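Local structure of beta-Ala-His dipeptidase (Homo sapiens, 3DLJ) at residues N224-V229 and S326-E331. The protein hydrolyses Xaa-His dipeptides, above all carnosine and anserine, as a zinc-dependent metallopeptidase of the M20 family. Numbering follows the deposited sequence.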
loop_
_atom_site.group_PDB
_atom_site.type_symbol
_atom_site.label_atom_id
_atom_site.label_comp_id
_atom_site.label_asym_id
_atom_site.label_seq_id
_atom_site.Cartn_x
_atom_site.Cartn_y
_atom_site.Cartn_z
ATOM N N ASN A 224 6.423 -7.675 -6.841
ATOM C CA ASN A 224 6.001 -6.958 -8.036
ATOM C C ASN A 224 7.126 -6.707 -9.035
ATOM O O ASN A 224 8.289 -6.612 -8.665
ATOM C CB ASN A 224 5.270 -5.636 -7.702
ATOM C CG ASN A 224 4.293 -5.215 -8.823
ATOM O OD1 ASN A 224 4.088 -5.954 -9.783
ATOM N ND2 ASN A 224 3.697 -4.049 -8.694
ATOM N N SER A 225 6.769 -6.619 -10.309
ATOM C CA SER A 225 7.702 -6.164 -11.312
ATOM C C SER A 225 6.972 -5.189 -12.247
ATOM O O SER A 225 5.989 -5.543 -12.897
ATOM C CB SER A 225 8.331 -7.355 -12.040
ATOM O OG SER A 225 7.323 -8.213 -12.535
ATOM N N TYR A 226 7.428 -3.944 -12.261
ATOM C CA TYR A 226 6.823 -2.909 -13.053
ATOM C C TYR A 226 7.631 -2.692 -14.342
ATOM O O TYR A 226 8.836 -2.448 -14.292
ATOM C CB TYR A 226 6.725 -1.614 -12.224
ATOM C CG TYR A 226 5.567 -0.730 -12.671
ATOM C CD1 TYR A 226 4.329 -0.780 -12.023
ATOM C CD2 TYR A 226 5.711 0.125 -13.780
ATOM C CE1 TYR A 226 3.265 0.020 -12.444
ATOM C CE2 TYR A 226 4.667 0.920 -14.208
ATOM C CZ TYR A 226 3.452 0.863 -13.544
ATOM O OH TYR A 226 2.463 1.684 -13.993
ATOM N N PHE A 227 6.957 -2.807 -15.486
ATOM C CA PHE A 227 7.593 -2.657 -16.790
ATOM C C PHE A 227 7.116 -1.401 -17.512
ATOM O O PHE A 227 5.958 -1.009 -17.418
ATOM C CB PHE A 227 7.370 -3.903 -17.667
ATOM C CG PHE A 227 8.085 -5.135 -17.163
ATOM C CD1 PHE A 227 7.489 -5.968 -16.220
ATOM C CD2 PHE A 227 9.353 -5.450 -17.623
ATOM C CE1 PHE A 227 8.151 -7.082 -15.738
ATOM C CE2 PHE A 227 10.022 -6.580 -17.144
ATOM C CZ PHE A 227 9.415 -7.391 -16.195
ATOM N N MET A 228 8.047 -0.750 -18.183
ATOM C CA MET A 228 7.758 0.328 -19.085
ATOM C C MET A 228 8.236 -0.122 -20.443
ATOM O O MET A 228 9.353 -0.604 -20.570
ATOM C CB MET A 228 8.508 1.577 -18.639
ATOM C CG MET A 228 8.025 2.076 -17.260
ATOM S SD MET A 228 8.640 3.749 -16.992
ATOM C CE MET A 228 7.899 4.061 -15.413
ATOM N N VAL A 229 7.388 0.020 -21.459
ATOM C CA VAL A 229 7.743 -0.364 -22.817
ATOM C C VAL A 229 7.622 0.849 -23.722
ATOM O O VAL A 229 6.517 1.235 -24.100
ATOM C CB VAL A 229 6.824 -1.498 -23.365
ATOM C CG1 VAL A 229 7.265 -1.967 -24.785
ATOM C CG2 VAL A 229 6.759 -2.670 -22.407
ATOM N N SER A 326 -1.258 -6.950 -14.949
ATOM C CA SER A 326 -2.166 -5.826 -15.179
ATOM C C SER A 326 -1.551 -4.758 -16.070
ATOM O O SER A 326 -0.428 -4.324 -15.834
ATOM C CB SER A 326 -2.573 -5.182 -13.846
ATOM O OG SER A 326 -3.280 -6.104 -13.062
ATOM N N ILE A 327 -2.297 -4.332 -17.084
ATOM C CA ILE A 327 -1.871 -3.233 -17.929
ATOM C C ILE A 327 -2.497 -1.977 -17.354
ATOM O O ILE A 327 -3.710 -1.908 -17.168
ATOM C CB ILE A 327 -2.260 -3.442 -19.430
ATOM C CG1 ILE A 327 -1.601 -4.705 -19.996
ATOM C CG2 ILE A 327 -1.882 -2.215 -20.270
ATOM C CD1 ILE A 327 -2.493 -5.409 -21.039
ATOM N N HIS A 328 -1.640 -1.012 -17.041
ATOM C CA HIS A 328 -2.016 0.194 -16.326
ATOM C C HIS A 328 -2.386 1.338 -17.259
ATOM O O HIS A 328 -3.304 2.080 -16.981
ATOM C CB HIS A 328 -0.866 0.626 -15.373
ATOM C CG HIS A 328 -0.407 -0.469 -14.448
ATOM N ND1 HIS A 328 -1.273 -1.175 -13.639
ATOM C CD2 HIS A 328 0.817 -1.004 -14.237
ATOM C CE1 HIS A 328 -0.595 -2.076 -12.949
ATOM N NE2 HIS A 328 0.675 -1.990 -13.295
ATOM N N GLY A 329 -1.654 1.503 -18.352
ATOM C CA GLY A 329 -1.867 2.634 -19.213
ATOM C C GLY A 329 -0.787 2.837 -20.236
ATOM O O GLY A 329 0.149 2.046 -20.346
ATOM N N ILE A 330 -0.936 3.921 -20.992
ATOM C CA ILE A 330 0.013 4.345 -21.991
ATOM C C ILE A 330 0.333 5.820 -21.735
ATOM O O ILE A 330 -0.581 6.628 -21.527
ATOM C CB ILE A 330 -0.576 4.165 -23.413
ATOM C CG1 ILE A 330 -0.875 2.677 -23.681
ATOM C CG2 ILE A 330 0.357 4.795 -24.476
ATOM C CD1 ILE A 330 -1.547 2.338 -25.024
ATOM N N GLU A 331 1.620 6.178 -21.780
ATOM C CA GLU A 331 2.047 7.586 -21.680
ATOM C C GLU A 331 2.499 8.073 -23.086
ATOM O O GLU A 331 3.083 7.304 -23.829
ATOM C CB GLU A 331 3.178 7.708 -20.652
ATOM C CG GLU A 331 3.745 9.155 -20.431
ATOM C CD GLU A 331 5.034 9.164 -19.600
ATOM O OE1 GLU A 331 5.311 8.166 -18.878
ATOM O OE2 GLU A 331 5.781 10.178 -19.675
#
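Tyr226 and His328 meet across two strands that run in the same general direction without being direct neighbours: strand 346-355 pairs antiparallel with both, and even the closest alpha carbons, CA of Tyr226 and CA of Ser326, stand 9.7 Å apart. They belong to a mixed sheet, probably that of the M20 dimerisation (lid) domain, separate from the domain that binds the two zinc ions. A classic beta bulge, with His328 and Gly329 both opposite Lys350, interrupts the second strand at the contact. His328 takes the helix-like psi of the first bulge position (-40°), while Gly329 has a phi that a residue without a side chain adopts easily.

The gap is too wide for small side chains, and two long ones bridge it from opposite directions. Tyrosine suits its place because its rigid ring carries the contact far out from the strand: CG is anti to the backbone N (chi1 -152°), and CE1, CZ and OH come close to CD2 of His328, CE1 and OH each at 3.2 Å. The two rings lie almost flat to one another, 11° between planes, yet offset so strongly that there is little stacking. Histidine suits the site because its ring can pack while NE2 hydrogen-bonds to OG of Ser352 on the intervening strand, which restrains its rotation. A leucine in place of Tyr226 would probably lose this far-reaching contact and leave the imidazole without its aromatic neighbour. On the other side of the imidazole plane, Ser326 O sits 3.6 Å above the centre of the His328 ring.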